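Putative monooxygenase Rv0793 (Mycobacterium tuberculosis, PDB 1Y0H) is a putative monooxygenase that might take part in antibiotic biosynthesis or scavenge reactive oxygen species to help evade host defences. Local coordinates at residues A10-R15 against L53-R58. Sequence-based numbering, arbitrary orientation. Where two conformers were deposited one is given.
Sequences ARFMPR and LVLFER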
ATOM      1  N   ALA A  10       1.153  -1.496   6.348  1.00 10.78           N
ATOM      2  CA  ALA A  10       1.612  -2.366   7.433  1.00 10.96           C
ATOM      3  C   ALA A  10       1.455  -3.795   6.956  1.00 11.20           C
ATOM      4  O   ALA A  10       0.350  -4.209   6.569  1.00 12.15           O
ATOM      5  CB  ALA A  10       0.803  -2.134   8.695  1.00 11.51           C
ATOM      6  N   ARG A  11       2.554  -4.537   7.004  1.00 11.99           N
ATOM      7  CA  ARG A  11       2.583  -5.936   6.548  1.00 12.10           C
ATOM      8  C   ARG A  11       2.792  -6.866   7.727  1.00 11.77           C
ATOM      9  O   ARG A  11       3.696  -6.648   8.548  1.00 12.61           O
ATOM     10  CB  ARG A  11       3.697  -6.145   5.515  1.00 13.09           C
ATOM     11  CG  ARG A  11       3.700  -5.100   4.421  1.00 17.15           C
ATOM     12  CD  ARG A  11       4.658  -5.453   3.289  0.65 20.95           C
ATOM     13  NE  ARG A  11       3.882  -5.870   2.121  0.65 22.42           N
ATOM     14  CZ  ARG A  11       3.859  -5.240   0.949  0.65 24.10           C
ATOM     15  NH1 ARG A  11       3.087  -5.706  -0.013  0.65 24.59           N
ATOM     16  NH2 ARG A  11       4.608  -4.163   0.717  0.65 22.71           N
ATOM     17  N   PHE A  12       1.953  -7.907   7.797  1.00 10.82           N
ATOM     18  CA  PHE A  12       1.965  -8.857   8.919  1.00 11.08           C
ATOM     19  C   PHE A  12       2.219 -10.253   8.400  1.00 11.34           C
ATOM     20  O   PHE A  12       1.545 -10.698   7.469  1.00 11.17           O
ATOM     21  CB  PHE A  12       0.627  -8.865   9.656  1.00 11.19           C
ATOM     22  CG  PHE A  12       0.164  -7.508  10.098  1.00 10.65           C
ATOM     23  CD1 PHE A  12      -0.478  -6.650   9.202  1.00 11.12           C
ATOM     24  CD2 PHE A  12       0.362  -7.095  11.411  1.00 10.42           C
ATOM     25  CE1 PHE A  12      -0.893  -5.376   9.622  1.00 12.48           C
ATOM     26  CE2 PHE A  12      -0.066  -5.841  11.841  1.00 13.17           C
ATOM     27  CZ  PHE A  12      -0.687  -4.983  10.947  1.00 12.82           C
ATOM     28  N   MET A  13       3.169 -10.947   9.020  1.00 11.74           N
ATOM     29  CA  MET A  13       3.501 -12.300   8.605  1.00 12.34           C
ATOM     30  C   MET A  13       3.209 -13.264   9.763  1.00 12.16           C
ATOM     31  O   MET A  13       4.086 -13.570  10.572  1.00 13.01           O
ATOM     32  CB  MET A  13       4.956 -12.370   8.104  1.00 13.84           C
ATOM     33  CG  MET A  13       5.228 -11.583   6.818  1.00 14.24           C
ATOM     34  SD  MET A  13       5.309  -9.771   7.064  1.00 16.14           S
ATOM     35  CE  MET A  13       6.116  -9.220   5.552  1.00 18.52           C
ATOM     36  N   PRO A  14       1.949 -13.724   9.872  1.00 11.85           N
ATOM     37  CA  PRO A  14       1.591 -14.573  11.001  1.00 11.61           C
ATOM     38  C   PRO A  14       2.223 -15.942  10.932  1.00 11.50           C
ATOM     39  O   PRO A  14       2.525 -16.440   9.844  1.00 11.47           O
ATOM     40  CB  PRO A  14       0.067 -14.718  10.876  1.00 11.58           C
ATOM     41  CG  PRO A  14      -0.217 -14.517   9.438  1.00 11.45           C
ATOM     42  CD  PRO A  14       0.796 -13.478   8.983  1.00 11.61           C
ATOM     43  N   ARG A  15       2.422 -16.549  12.094  1.00 11.52           N
ATOM     44  CA  ARG A  15       2.646 -17.979  12.124  1.00 10.94           C
ATOM     45  C   ARG A  15       1.376 -18.626  11.588  1.00 11.10           C
ATOM     46  O   ARG A  15       0.279 -18.106  11.815  1.00 10.51           O
ATOM     47  CB  ARG A  15       2.897 -18.473  13.541  1.00 11.62           C
ATOM     48  CG  ARG A  15       4.102 -17.875  14.239  1.00 12.38           C
ATOM     49  CD  ARG A  15       4.455 -18.727  15.458  1.00 12.41           C
ATOM     50  NE  ARG A  15       3.251 -19.085  16.211  1.00 12.87           N
ATOM     51  CZ  ARG A  15       2.724 -18.334  17.175  1.00 13.23           C
ATOM     52  NH1 ARG A  15       3.309 -17.198  17.522  1.00 13.84           N
ATOM     53  NH2 ARG A  15       1.611 -18.719  17.784  1.00 13.20           N
ATOM     54  N   LEU A  53      -0.763 -10.627   5.698  1.00 14.41           N
ATOM     55  CA  LEU A  53      -1.912  -9.749   5.723  1.00 13.20           C
ATOM     56  C   LEU A  53      -1.367  -8.325   5.626  1.00 12.84           C
ATOM     57  O   LEU A  53      -0.288  -8.027   6.139  1.00 13.11           O
ATOM     58  CB  LEU A  53      -2.751  -9.953   6.990  1.00 13.24           C
ATOM     59  CG  LEU A  53      -3.352 -11.349   7.228  1.00 14.36           C
ATOM     60  CD1 LEU A  53      -4.346 -11.269   8.368  1.00 14.65           C
ATOM     61  CD2 LEU A  53      -4.026 -11.892   5.964  1.00 14.60           C
ATOM     62  N   VAL A  54      -2.085  -7.463   4.918  1.00 11.99           N
ATOM     63  CA  VAL A  54      -1.587  -6.115   4.641  1.00 11.46           C
ATOM     64  C   VAL A  54      -2.685  -5.106   4.922  1.00 12.02           C
ATOM     65  O   VAL A  54      -3.820  -5.286   4.460  1.00 11.89           O
ATOM     66  CB  VAL A  54      -1.127  -5.987   3.171  1.00 12.19           C
ATOM     67  CG1 VAL A  54      -0.650  -4.558   2.871  1.00 12.67           C
ATOM     68  CG2 VAL A  54      -0.025  -7.035   2.854  1.00 11.87           C
ATOM     69  N   LEU A  55      -2.352  -4.078   5.702  1.00 11.10           N
ATOM     70  CA  LEU A  55      -3.247  -2.928   5.877  1.00 11.76           C
ATOM     71  C   LEU A  55      -2.742  -1.799   5.020  1.00 12.07           C
ATOM     72  O   LEU A  55      -1.544  -1.510   5.011  1.00 11.86           O
ATOM     73  CB  LEU A  55      -3.297  -2.455   7.343  1.00 12.16           C
ATOM     74  CG  LEU A  55      -4.179  -3.263   8.290  1.00 13.30           C
ATOM     75  CD1 LEU A  55      -3.794  -2.873   9.707  1.00 15.38           C
ATOM     76  CD2 LEU A  55      -5.673  -3.010   8.056  1.00 13.35           C
ATOM     77  N   PHE A  56      -3.653  -1.178   4.275  1.00 11.40           N
ATOM     78  CA  PHE A  56      -3.349   0.106   3.668  1.00 12.68           C
ATOM     79  C   PHE A  56      -4.205   1.154   4.365  1.00 12.56           C
ATOM     80  O   PHE A  56      -5.421   1.031   4.412  1.00 12.75           O
ATOM     81  CB  PHE A  56      -3.599   0.104   2.158  1.00 12.72           C
ATOM     82  CG  PHE A  56      -2.997   1.289   1.470  1.00 15.54           C
ATOM     83  CD1 PHE A  56      -3.782   2.363   1.081  1.00 17.29           C
ATOM     84  CD2 PHE A  56      -1.636   1.341   1.239  1.00 18.78           C
ATOM     85  CE1 PHE A  56      -3.210   3.479   0.456  1.00 18.96           C
ATOM     86  CE2 PHE A  56      -1.051   2.455   0.615  1.00 20.14           C
ATOM     87  CZ  PHE A  56      -1.851   3.525   0.235  1.00 17.57           C
ATOM     88  N   GLU A  57      -3.548   2.182   4.894  1.00 12.79           N
ATOM     89  CA  GLU A  57      -4.197   3.198   5.718  1.00 13.35           C
ATOM     90  C   GLU A  57      -3.907   4.574   5.148  1.00 12.78           C
ATOM     91  O   GLU A  57      -2.795   4.842   4.705  1.00 12.82           O
ATOM     92  CB  GLU A  57      -3.636   3.151   7.140  1.00 13.29           C
ATOM     93  CG  GLU A  57      -3.431   1.753   7.676  1.00 14.86           C
ATOM     94  CD  GLU A  57      -2.668   1.699   8.984  1.00 16.03           C
ATOM     95  OE1 GLU A  57      -2.616   2.718   9.734  1.00 16.95           O
ATOM     96  OE2 GLU A  57      -2.128   0.603   9.265  1.00 18.83           O
ATOM     97  N   ARG A  58      -4.922   5.433   5.153  1.00 11.90           N
ATOM     98  CA  ARG A  58      -4.759   6.813   4.708  1.00 11.78           C
ATOM     99  C   ARG A  58      -5.335   7.746   5.760  1.00 11.48           C
ATOM    100  O   ARG A  58      -6.463   7.551   6.201  1.00 11.30           O
ATOM    101  CB  ARG A  58      -5.522   7.037   3.400  1.00 11.93           C
ATOM    102  CG  ARG A  58      -4.951   6.388   2.157  1.00 14.18           C
ATOM    103  CD  ARG A  58      -5.891   6.767   1.003  1.00 17.90           C
ATOM    104  NE  ARG A  58      -5.507   6.232  -0.298  1.00 23.11           N
ATOM    105  CZ  ARG A  58      -6.033   5.143  -0.847  1.00 24.51           C
ATOM    106  NH1 ARG A  58      -5.616   4.744  -2.039  1.00 26.58           N
ATOM    107  NH2 ARG A  58      -6.963   4.447  -0.202  1.00 26.15           N
TER
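Strands 6-12 and 53-59, the two central strands of the ferredoxin-like antiparallel sheet, are joined here by four main-chain hydrogen bonds. Ala10 and Leu55 form one hydrogen-bonded pair, Leu55 N reaching Ala10 O at 2.8 Å; Phe12 and Leu53 form the next, with Phe12 N 2.8 Å from Leu53 O. That last bond runs nearly along the C=O axis, and Leu53 O also lies at the edge of the Phe12 ring, in its plane, 3.4 Å from Phe12 CD1.

Packing is tightest on the face carrying Ala10, Phe12, Leu53 and Leu55, where Leu22 and Leu26 of helix 19-35 pack against Phe12. The Phe12 ring, set with CG beside the backbone N (chi1 -53°), crosses Leu55 obliquely and brings Phe12 CE1 to 3.8 Å from Leu55 CD1. Farther along, the Glu57 carboxylate only skirts Ala10, OE2 lying 4.1 Å from Ala10 CB; Glu57 OE1 bonds to Tyr59 OH.

On the other face Arg11 and Val54 run side by side, Arg11 NE lying 4.1 Å from Val54 CG2. Arg11 NE is salt-bridged to Glu52, and Ile9 and Leu94 of the second subunit pack on Arg11 and Val54, respectively. The side chains of Met13 and Arg15, both partly exposed, make no contact with 53-58. The four near-linear bonds thus satisfy buried N-H and C=O groups of Ala10, Phe12, Leu53 and Leu55, while the side chains add only van der Waals contact between the strands.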